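Local coordinates for protein DNA primase (Aquifex aeolicus, PDB 2AU3) that probably synthesises the short RNA primers that DNA polymerase extends during DNA replication, using a zinc-binding domain and an RNA polymerase domain, at residues A[32-37]-A[46-51]; A[146-151]-A[181-186]; A[187-192]-A[206-211]. All coordinates share one frame; numbering follows the deposited sequence.

Contact 1 (A[32-37]-A[46-51]). With ZN (zinc ion), chain B.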
loop_
_atom_site.group_PDB
_atom_site.type_symbol
_atom_site.label_atom_id
_atom_site.label_comp_id
_atom_site.label_asym_id
_atom_site.label_seq_id
_atom_site.Cartn_x
_atom_site.Cartn_y
_atom_site.Cartn_z
ATOM N N ASN A 32 10.233 22.034 0.547
ATOM C CA ASN A 32 9.235 21.880 -0.488
ATOM C C ASN A 32 8.814 23.253 -1.023
ATOM O O ASN A 32 9.259 24.289 -0.511
ATOM C CB ASN A 32 8.018 21.104 0.040
ATOM C CG ASN A 32 8.379 19.682 0.496
ATOM O OD1 ASN A 32 8.861 18.876 -0.287
ATOM N ND2 ASN A 32 8.173 19.396 1.783
ATOM N N TYR A 33 7.979 23.247 -2.059
ATOM C CA TYR A 33 7.303 24.459 -2.519
ATOM C C TYR A 33 5.822 24.234 -2.429
ATOM O O TYR A 33 5.355 23.104 -2.547
ATOM C CB TYR A 33 7.684 24.803 -3.958
ATOM C CG TYR A 33 9.121 25.217 -4.110
ATOM C CD1 TYR A 33 9.495 26.547 -3.971
ATOM C CD2 TYR A 33 10.110 24.280 -4.400
ATOM C CE1 TYR A 33 10.818 26.939 -4.105
ATOM C CE2 TYR A 33 11.439 24.664 -4.542
ATOM C CZ TYR A 33 11.786 25.998 -4.404
ATOM O OH TYR A 33 13.110 26.401 -4.516
ATOM N N ARG A 34 5.078 25.306 -2.176
ATOM C CA ARG A 34 3.639 25.207 -2.154
ATOM C C ARG A 34 3.012 26.417 -2.834
ATOM O O ARG A 34 3.646 27.482 -2.961
ATOM C CB ARG A 34 3.107 25.032 -0.726
ATOM C CG ARG A 34 2.949 26.327 0.002
ATOM C CD ARG A 34 2.056 26.292 1.236
ATOM N NE ARG A 34 2.091 27.620 1.862
ATOM C CZ ARG A 34 2.052 27.848 3.163
ATOM N NH1 ARG A 34 1.964 26.843 4.020
ATOM N NH2 ARG A 34 2.115 29.087 3.611
ATOM N N THR A 35 1.774 26.231 -3.279
ATOM C CA THR A 35 1.010 27.267 -3.968
ATOM C C THR A 35 -0.455 26.825 -3.949
ATOM O O THR A 35 -0.778 25.771 -3.372
ATOM C CB THR A 35 1.553 27.457 -5.414
ATOM O OG1 THR A 35 0.888 28.556 -6.059
ATOM C CG2 THR A 35 1.213 26.272 -6.287
ATOM N N ASN A 36 -1.359 27.627 -4.508
ATOM C CA ASN A 36 -2.764 27.214 -4.536
ATOM C C ASN A 36 -2.944 26.284 -5.710
ATOM O O ASN A 36 -2.373 26.507 -6.781
ATOM C CB ASN A 36 -3.739 28.398 -4.654
ATOM C CG ASN A 36 -3.507 29.467 -3.607
ATOM O OD1 ASN A 36 -4.049 29.406 -2.504
ATOM N ND2 ASN A 36 -2.732 30.475 -3.963
ATOM N N CYS A 37 -3.772 25.266 -5.531
ATOM C CA CYS A 37 -3.982 24.281 -6.587
ATOM C C CYS A 37 -4.737 24.875 -7.796
ATOM O O CYS A 37 -5.745 25.553 -7.623
ATOM C CB CYS A 37 -4.714 23.064 -6.031
ATOM S SG CYS A 37 -4.905 21.721 -7.219
ATOM N N SER A 46 -2.600 24.194 -0.891
ATOM C CA SER A 46 -2.559 22.782 -0.505
ATOM C C SER A 46 -1.774 21.936 -1.505
ATOM O O SER A 46 -1.722 20.716 -1.390
ATOM C CB SER A 46 -3.979 22.227 -0.403
ATOM O OG SER A 46 -4.749 23.025 0.464
ATOM N N PHE A 47 -1.167 22.604 -2.475
ATOM C CA PHE A 47 -0.505 21.956 -3.611
ATOM C C PHE A 47 0.999 22.055 -3.427
ATOM O O PHE A 47 1.565 23.161 -3.456
ATOM C CB PHE A 47 -0.943 22.662 -4.902
ATOM C CG PHE A 47 -0.374 22.067 -6.158
ATOM C CD1 PHE A 47 -1.173 21.289 -6.990
ATOM C CD2 PHE A 47 0.946 22.341 -6.547
ATOM C CE1 PHE A 47 -0.665 20.757 -8.186
ATOM C CE2 PHE A 47 1.464 21.817 -7.730
ATOM C CZ PHE A 47 0.659 21.025 -8.559
ATOM N N TYR A 48 1.644 20.900 -3.241
ATOM C CA TYR A 48 3.050 20.842 -2.872
ATOM C C TYR A 48 3.905 20.229 -3.960
ATOM O O TYR A 48 3.484 19.307 -4.649
ATOM C CB TYR A 48 3.244 20.078 -1.556
ATOM C CG TYR A 48 2.748 20.839 -0.346
ATOM C CD1 TYR A 48 3.621 21.563 0.452
ATOM C CD2 TYR A 48 1.398 20.830 -0.011
ATOM C CE1 TYR A 48 3.164 22.251 1.569
ATOM C CE2 TYR A 48 0.936 21.516 1.088
ATOM C CZ TYR A 48 1.820 22.228 1.869
ATOM O OH TYR A 48 1.340 22.913 2.948
ATOM N N VAL A 49 5.111 20.770 -4.113
ATOM C CA VAL A 49 6.090 20.234 -5.030
ATOM C C VAL A 49 7.322 19.855 -4.223
ATOM O O VAL A 49 7.864 20.685 -3.498
ATOM C CB VAL A 49 6.453 21.272 -6.119
ATOM C CG1 VAL A 49 7.509 20.695 -7.063
ATOM C CG2 VAL A 49 5.181 21.709 -6.901
ATOM N N SER A 50 7.730 18.589 -4.301
ATOM C CA SER A 50 8.889 18.142 -3.537
ATOM C C SER A 50 10.075 18.026 -4.490
ATOM O O SER A 50 10.045 17.230 -5.426
ATOM C CB SER A 50 8.587 16.791 -2.881
ATOM O OG SER A 50 9.783 16.118 -2.525
ATOM N N PRO A 51 11.098 18.854 -4.302
ATOM C CA PRO A 51 12.333 18.672 -5.060
ATOM C C PRO A 51 12.970 17.285 -4.824
ATOM O O PRO A 51 13.548 16.741 -5.757
ATOM C CB PRO A 51 13.240 19.804 -4.547
ATOM C CG PRO A 51 12.300 20.839 -3.968
ATOM C CD PRO A 51 11.127 20.049 -3.434
HETATM ZN ZN ZN B . -5.936 20.260 -5.824
HETATM O O HOH W 1 9.469 16.282 0.222
HETATM O O HOH W 2 -4.554 24.837 -2.944
#
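Strands 32-35 and 47-50 run antiparallel, their axes 4.6 Å apart at closest and 157° between their directions, with the hydrogen-bonded pairs Tyr33-Val49 and Thr35-Phe47 on either side of the non-hydrogen-bonded pair Arg34-Tyr48. The bond from Tyr33 N to Val49 O is 2.9 Å long and lies in the carbonyl plane; the return bond, Val49 N to Tyr33 O, comes in from above the plane of the Tyr33 carbonyl. Thr35 and Phe47 are joined more loosely, since the bond from Phe47 N to Thr35 O is weak at 3.3 Å. Arg34 CG takes the crowded position between backbone N and carbonyl carbon (chi1 84°), and CB lies over one face of the Tyr48 ring, 3.9 Å from its centroid, in a CH-pi contact. The extended arginine then runs beside the ring toward Tyr48 OH, its guanidinium steeply inclined to the ring plane; long aliphatic stem and broad ring suit a partly exposed face. Tyr33, Thr35, Phe47 and Val49 point to the other face. There Thr35 CG2 lies alongside Phe47, while Pro51 CG meets the Tyr33 ring at its edge. Val49 and Pro51 offer apolar surface to helix 16-23, as does Tyr33. Water joins both ends: one molecule links Asn32 OD1 to Ser50 OG, which is also hydrogen-bonded to Lys53 N, and another accepts from Cys37 N and Ser46 N. Cys37 turns SG anti to its backbone N (chi1 -175°), where the sulfur binds zinc at 2.3 Å and also lies obliquely 3.8 Å from Phe47 CD1. With His40, Cys58 and Cys61 completing the site, this hairpin belongs to the antiparallel zinc ribbon of the CHC2 type found in DnaG primases.

Contact 2 (A[146-151]-A[181-186])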
loop_
_atom_site.group_PDB
_atom_site.type_symbol
_atom_site.label_atom_id
_atom_site.label_comp_id
_atom_site.label_asym_id
_atom_site.label_seq_id
_atom_site.Cartn_x
_atom_site.Cartn_y
_atom_site.Cartn_z
ATOM N N GLY A 146 -10.586 5.673 -5.023
ATOM C CA GLY A 146 -11.459 6.013 -6.116
ATOM C C GLY A 146 -12.764 5.250 -6.147
ATOM O O GLY A 146 -13.157 4.577 -5.172
ATOM N N TYR A 147 -13.428 5.345 -7.295
ATOM C CA TYR A 147 -14.700 4.706 -7.555
ATOM C C TYR A 147 -14.769 4.458 -9.047
ATOM O O TYR A 147 -14.347 5.320 -9.831
ATOM C CB TYR A 147 -15.822 5.650 -7.165
ATOM C CG TYR A 147 -17.195 5.115 -7.456
ATOM C CD1 TYR A 147 -17.627 3.917 -6.903
ATOM C CD2 TYR A 147 -18.050 5.790 -8.325
ATOM C CE1 TYR A 147 -18.886 3.419 -7.190
ATOM C CE2 TYR A 147 -19.316 5.308 -8.604
ATOM C CZ TYR A 147 -19.721 4.129 -8.034
ATOM O OH TYR A 147 -20.971 3.657 -8.330
ATOM N N ALA A 148 -15.315 3.303 -9.440
ATOM C CA ALA A 148 -15.484 2.931 -10.848
ATOM C C ALA A 148 -16.949 3.070 -11.245
ATOM O O ALA A 148 -17.739 2.195 -10.968
ATOM C CB ALA A 148 -15.014 1.506 -11.064
ATOM N N PRO A 149 -17.324 4.204 -11.832
ATOM C CA PRO A 149 -18.733 4.493 -12.108
ATOM C C PRO A 149 -19.249 3.940 -13.430
ATOM O O PRO A 149 -20.459 3.801 -13.554
ATOM C CB PRO A 149 -18.777 6.030 -12.158
ATOM C CG PRO A 149 -17.366 6.435 -12.674
ATOM C CD PRO A 149 -16.436 5.308 -12.237
ATOM N N SER A 150 -18.378 3.660 -14.395
ATOM C CA SER A 150 -18.834 3.416 -15.767
ATOM C C SER A 150 -17.715 2.799 -16.592
ATOM O O SER A 150 -16.605 3.315 -16.608
ATOM C CB SER A 150 -19.317 4.747 -16.402
ATOM O OG SER A 150 -19.379 4.701 -17.837
ATOM N N SER A 151 -18.011 1.712 -17.295
ATOM C CA SER A 151 -17.041 1.141 -18.223
ATOM C C SER A 151 -16.834 2.069 -19.427
ATOM O O SER A 151 -15.702 2.317 -19.845
ATOM C CB SER A 151 -17.480 -0.235 -18.693
ATOM O OG SER A 151 -17.477 -1.170 -17.632
ATOM N N TYR A 181 -16.075 -3.283 -23.770
ATOM C CA TYR A 181 -15.331 -3.503 -22.539
ATOM C C TYR A 181 -16.152 -3.272 -21.262
ATOM O O TYR A 181 -17.018 -2.390 -21.195
ATOM C CB TYR A 181 -14.044 -2.670 -22.534
ATOM C CG TYR A 181 -13.165 -2.946 -23.735
ATOM C CD1 TYR A 181 -12.336 -4.072 -23.774
ATOM C CD2 TYR A 181 -13.208 -2.120 -24.862
ATOM C CE1 TYR A 181 -11.552 -4.351 -24.895
ATOM C CE2 TYR A 181 -12.427 -2.396 -25.987
ATOM C CZ TYR A 181 -11.589 -3.508 -25.985
ATOM O OH TYR A 181 -10.807 -3.799 -27.089
ATOM N N ARG A 182 -15.888 -4.106 -20.269
ATOM C CA ARG A 182 -16.432 -3.911 -18.946
ATOM C C ARG A 182 -15.304 -3.849 -17.915
ATOM O O ARG A 182 -14.441 -4.719 -17.847
ATOM C CB ARG A 182 -17.429 -5.017 -18.594
ATOM C CG ARG A 182 -18.156 -4.776 -17.281
ATOM C CD ARG A 182 -19.291 -5.754 -17.038
ATOM N NE ARG A 182 -18.849 -6.915 -16.286
ATOM C CZ ARG A 182 -18.791 -8.146 -16.760
ATOM N NH1 ARG A 182 -19.138 -8.408 -18.012
ATOM N NH2 ARG A 182 -18.375 -9.128 -15.972
ATOM N N ASP A 183 -15.337 -2.795 -17.122
ATOM C CA ASP A 183 -14.359 -2.562 -16.087
ATOM C C ASP A 183 -14.494 -3.669 -15.063
ATOM O O ASP A 183 -15.569 -3.889 -14.528
ATOM C CB ASP A 183 -14.676 -1.228 -15.416
ATOM C CG ASP A 183 -13.631 -0.805 -14.395
ATOM O OD1 ASP A 183 -12.685 -1.581 -14.098
ATOM O OD2 ASP A 183 -13.698 0.298 -13.829
ATOM N N LEU A 184 -13.396 -4.349 -14.781
ATOM C CA LEU A 184 -13.379 -5.367 -13.739
ATOM C C LEU A 184 -13.879 -4.820 -12.378
ATOM O O LEU A 184 -14.550 -5.526 -11.617
ATOM C CB LEU A 184 -11.962 -5.929 -13.594
ATOM C CG LEU A 184 -11.684 -6.966 -12.498
ATOM C CD1 LEU A 184 -12.451 -8.268 -12.782
ATOM C CD2 LEU A 184 -10.175 -7.234 -12.342
ATOM N N PHE A 185 -13.586 -3.555 -12.115
ATOM C CA PHE A 185 -13.888 -2.927 -10.833
ATOM C C PHE A 185 -15.208 -2.152 -10.810
ATOM O O PHE A 185 -15.514 -1.473 -9.818
ATOM C CB PHE A 185 -12.732 -2.015 -10.450
ATOM C CG PHE A 185 -11.462 -2.750 -10.269
ATOM C CD1 PHE A 185 -11.231 -3.459 -9.097
ATOM C CD2 PHE A 185 -10.526 -2.813 -11.288
ATOM C CE1 PHE A 185 -10.068 -4.185 -8.931
ATOM C CE2 PHE A 185 -9.340 -3.543 -11.124
ATOM C CZ PHE A 185 -9.115 -4.219 -9.952
ATOM N N LEU A 186 -15.993 -2.270 -11.883
ATOM C CA LEU A 186 -17.257 -1.528 -12.018
ATOM C C LEU A 186 -18.065 -1.475 -10.719
ATOM O O LEU A 186 -18.292 -2.500 -10.094
ATOM C CB LEU A 186 -18.121 -2.107 -13.151
ATOM C CG LEU A 186 -19.375 -1.322 -13.528
ATOM C CD1 LEU A 186 -19.005 0.088 -14.012
ATOM C CD2 LEU A 186 -20.131 -2.068 -14.630
HETATM O O HOH W 3 -15.363 2.529 -14.320
#
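An Asx turn nested in a type I beta turn from Asp183 to Leu186 meets the start of helix 151-161 in the N-terminal part of the primase catalytic core. Asp183 holds CG anti to its backbone N (chi1 -174°), so that OD1 accepts from Phe185 N at 2.9 Å, the donor standing well above the carboxylate plane. The other oxygen, OD2, receives a hydrogen bond from a water that also donates to Ser150 O, and it is hydrogen-bonded to Tyr116 OH as well, so the buried carboxylate is held at both oxygens. A short acidic side chain suits this place because it can serve its own turn and the neighbouring segment together. Directly across, Ser151 OG accepts from Asp183 N in a short, nearly straight bond of 2.7 Å and 170°; its small side chain lets the helix start come right up to the strand. Ala148 CB points into the turn, 3.3 Å from both Phe185 O and Asp183 OD2, a narrow spot that fits a methyl group. Leu186 brings CD1 against the backbone of Ser150, 3.6 Å from its N, adding an apolar patch beside the polar bonds. Ser150 is the N-cap of helix 151-161, its OG hydrogen-bonded to Ala153 N. Helix 101-122 packs against Ala148 and Pro149, and strand 182-183 pairs with strand 173-174.

Contact 3 (A[187-192]-A[206-211])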
loop_
_atom_site.group_PDB
_atom_site.type_symbol
_atom_site.label_atom_id
_atom_site.label_comp_id
_atom_site.label_asym_id
_atom_site.label_seq_id
_atom_site.Cartn_x
_atom_site.Cartn_y
_atom_site.Cartn_z
ATOM N N ARG A 187 -18.430 -0.259 -10.301
ATOM C CA ARG A 187 -19.313 -0.051 -9.156
ATOM C C ARG A 187 -18.626 -0.232 -7.806
ATOM O O ARG A 187 -19.274 -0.200 -6.789
ATOM C CB ARG A 187 -20.553 -0.966 -9.273
ATOM C CG ARG A 187 -21.840 -0.398 -8.698
ATOM C CD ARG A 187 -22.360 0.878 -9.377
ATOM N NE ARG A 187 -22.682 0.671 -10.788
ATOM C CZ ARG A 187 -22.390 1.528 -11.753
ATOM N NH1 ARG A 187 -21.767 2.666 -11.474
ATOM N NH2 ARG A 187 -22.709 1.247 -13.005
ATOM N N ARG A 188 -17.310 -0.415 -7.793
ATOM C CA ARG A 188 -16.584 -0.630 -6.544
ATOM C C ARG A 188 -15.826 0.609 -6.121
ATOM O O ARG A 188 -15.434 1.420 -6.958
ATOM C CB ARG A 188 -15.582 -1.783 -6.670
ATOM C CG ARG A 188 -16.215 -3.128 -6.956
ATOM C CD ARG A 188 -15.222 -4.280 -7.099
ATOM N NE ARG A 188 -16.002 -5.497 -7.328
ATOM C CZ ARG A 188 -16.220 -6.432 -6.426
ATOM N NH1 ARG A 188 -15.636 -6.360 -5.226
ATOM N NH2 ARG A 188 -17.015 -7.450 -6.730
ATOM N N VAL A 189 -15.601 0.737 -4.818
ATOM C CA VAL A 189 -14.648 1.715 -4.306
ATOM C C VAL A 189 -13.287 1.106 -4.610
ATOM O O VAL A 189 -13.067 -0.057 -4.347
ATOM C CB VAL A 189 -14.857 1.976 -2.790
ATOM C CG1 VAL A 189 -13.581 2.642 -2.124
ATOM C CG2 VAL A 189 -16.132 2.870 -2.589
ATOM N N VAL A 190 -12.419 1.884 -5.248
ATOM C CA VAL A 190 -11.186 1.391 -5.766
ATOM C C VAL A 190 -10.072 1.812 -4.831
ATOM O O VAL A 190 -10.004 2.967 -4.408
ATOM C CB VAL A 190 -10.920 1.937 -7.182
ATOM C CG1 VAL A 190 -9.534 1.577 -7.618
ATOM C CG2 VAL A 190 -11.968 1.383 -8.204
ATOM N N ILE A 191 -9.204 0.859 -4.508
ATOM C CA ILE A 191 -8.031 1.129 -3.686
ATOM C C ILE A 191 -6.803 0.788 -4.518
ATOM O O ILE A 191 -6.507 -0.390 -4.761
ATOM C CB ILE A 191 -8.065 0.276 -2.372
ATOM C CG1 ILE A 191 -9.413 0.428 -1.648
ATOM C CG2 ILE A 191 -6.931 0.661 -1.441
ATOM C CD1 ILE A 191 -10.375 -0.771 -1.872
ATOM N N PRO A 192 -6.119 1.814 -5.013
ATOM C CA PRO A 192 -4.944 1.599 -5.846
ATOM C C PRO A 192 -3.873 0.845 -5.089
ATOM O O PRO A 192 -3.657 1.101 -3.903
ATOM C CB PRO A 192 -4.472 3.021 -6.143
ATOM C CG PRO A 192 -5.770 3.804 -6.123
ATOM C CD PRO A 192 -6.432 3.245 -4.881
ATOM N N ARG A 206 -13.595 -2.785 -3.559
ATOM C CA ARG A 206 -14.518 -3.219 -2.497
ATOM C C ARG A 206 -15.914 -2.949 -3.012
ATOM O O ARG A 206 -16.254 -1.820 -3.273
ATOM C CB ARG A 206 -14.274 -2.363 -1.240
ATOM C CG ARG A 206 -15.383 -2.420 -0.162
ATOM C CD ARG A 206 -15.840 -3.831 0.179
ATOM N NE ARG A 206 -15.718 -4.119 1.607
ATOM C CZ ARG A 206 -16.725 -4.483 2.390
ATOM N NH1 ARG A 206 -17.953 -4.613 1.889
ATOM N NH2 ARG A 206 -16.505 -4.723 3.682
ATOM N N ARG A 207 -16.746 -3.961 -3.173
ATOM C CA ARG A 207 -18.061 -3.627 -3.706
ATOM C C ARG A 207 -18.961 -2.953 -2.644
ATOM O O ARG A 207 -18.830 -3.211 -1.438
ATOM C CB ARG A 207 -18.700 -4.809 -4.436
ATOM C CG ARG A 207 -19.627 -5.634 -3.646
ATOM C CD ARG A 207 -20.271 -6.729 -4.473
ATOM N NE ARG A 207 -20.263 -7.984 -3.739
ATOM C CZ ARG A 207 -20.940 -8.181 -2.612
ATOM N NH1 ARG A 207 -21.697 -7.209 -2.126
ATOM N NH2 ARG A 207 -20.886 -9.349 -1.988
ATOM N N ILE A 208 -19.767 -1.997 -3.093
ATOM C CA ILE A 208 -20.637 -1.239 -2.201
ATOM C C ILE A 208 -22.110 -1.489 -2.532
ATOM O O ILE A 208 -23.000 -1.016 -1.822
ATOM C CB ILE A 208 -20.306 0.278 -2.246
ATOM C CG1 ILE A 208 -20.330 0.812 -3.694
ATOM C CG2 ILE A 208 -18.963 0.544 -1.549
ATOM C CD1 ILE A 208 -20.287 2.339 -3.819
ATOM N N VAL A 209 -22.359 -2.219 -3.620
ATOM C CA VAL A 209 -23.716 -2.671 -3.931
ATOM C C VAL A 209 -23.894 -4.150 -3.579
ATOM O O VAL A 209 -22.916 -4.884 -3.475
ATOM C CB VAL A 209 -24.103 -2.396 -5.408
ATOM C CG1 VAL A 209 -23.947 -0.903 -5.733
ATOM C CG2 VAL A 209 -23.268 -3.234 -6.367
ATOM N N GLU A 210 -25.146 -4.567 -3.386
ATOM C CA GLU A 210 -25.504 -5.976 -3.172
ATOM C C GLU A 210 -25.460 -6.775 -4.475
ATOM O O GLU A 210 -26.146 -6.437 -5.442
ATOM C CB GLU A 210 -26.900 -6.080 -2.546
ATOM C CG GLU A 210 -26.870 -6.403 -1.067
ATOM C CD GLU A 210 -28.134 -5.974 -0.343
ATOM O OE1 GLU A 210 -29.152 -6.707 -0.433
ATOM O OE2 GLU A 210 -28.103 -4.915 0.331
ATOM N N ASP A 211 -24.660 -7.840 -4.478
ATOM C CA ASP A 211 -24.273 -8.555 -5.699
ATOM C C ASP A 211 -23.832 -9.971 -5.310
ATOM O O ASP A 211 -23.515 -10.227 -4.147
ATOM C CB ASP A 211 -23.099 -7.820 -6.377
ATOM C CG ASP A 211 -23.145 -7.898 -7.886
ATOM O OD1 ASP A 211 -22.811 -8.969 -8.438
ATOM O OD2 ASP A 211 -23.492 -6.940 -8.617
#
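The tight part is the hydrogen-bonded antiparallel pair Val189-Arg206, joining strands 188-194 and 200-207. Arg206 N gives a straight bond of 2.9 Å to Val189 O, in the carbonyl plane; Val189 N answers with a longer, more bent one of 3.1 Å to Arg206 O. Beside it the buried Arg188, extended from CG to NE, lays one face of its guanidinium under Arg207 CB, which stands 3.5 Å above the centre of that plane. The guanidinium groups are turned 75° apart, with Arg188 NH2 4.4 Å from Arg207 NE. Such like charges would probably repel, but backbone carbonyls probably offset this: the long arginine stem carries Arg188 NH1 to a hydrogen bond with Gly205 O and NH2 to one with Pro214 O, while Arg207 NE is hydrogen-bonded to Ser213 O. Arg207 NH1 also donates to Val209 O at 3.0 Å, in the guanidinium plane, which steadies the chain as it leaves the strand. Val189 CG2 meets Ile208 CG2 at 3.8 Å; these branched aliphatic side chains suit the face toward helix 124-132. On the solvent side bonding gives way to contact alone: the exposed Val209 rests CG1 on Arg187 CG at 3.7 Å, with no hydrogen bond between the two residues. Helix 124-132 also packs on Arg206, helix 253-261 on Ile191 and Arg206, and strand 146-147 flanks strand 188-194 on the side away from strand 200-207.

Contacts 2 and 3 are continuous in the fold, their centres 9 Å apart: the turn of 181-186 leads directly into strand 188-194, which pairs with strand 146-147 in the same sheet. Ala148 O lies 2.6 Å from Arg187 N and Pro149 O 2.7 Å from Arg187 NH1, both probably hydrogen bonds that tie the segments together. Of the three, contact 3 is the one related to the predicted magnesium site, the side chain of Arg206 being about 11 Å from that of Asp295, a predicted ligand. Contact 1 stands apart in the zinc-binding domain, carrying one zinc ligand; its centre is 31 Å from that of contact 2, with nearest atoms about 17 Å apart.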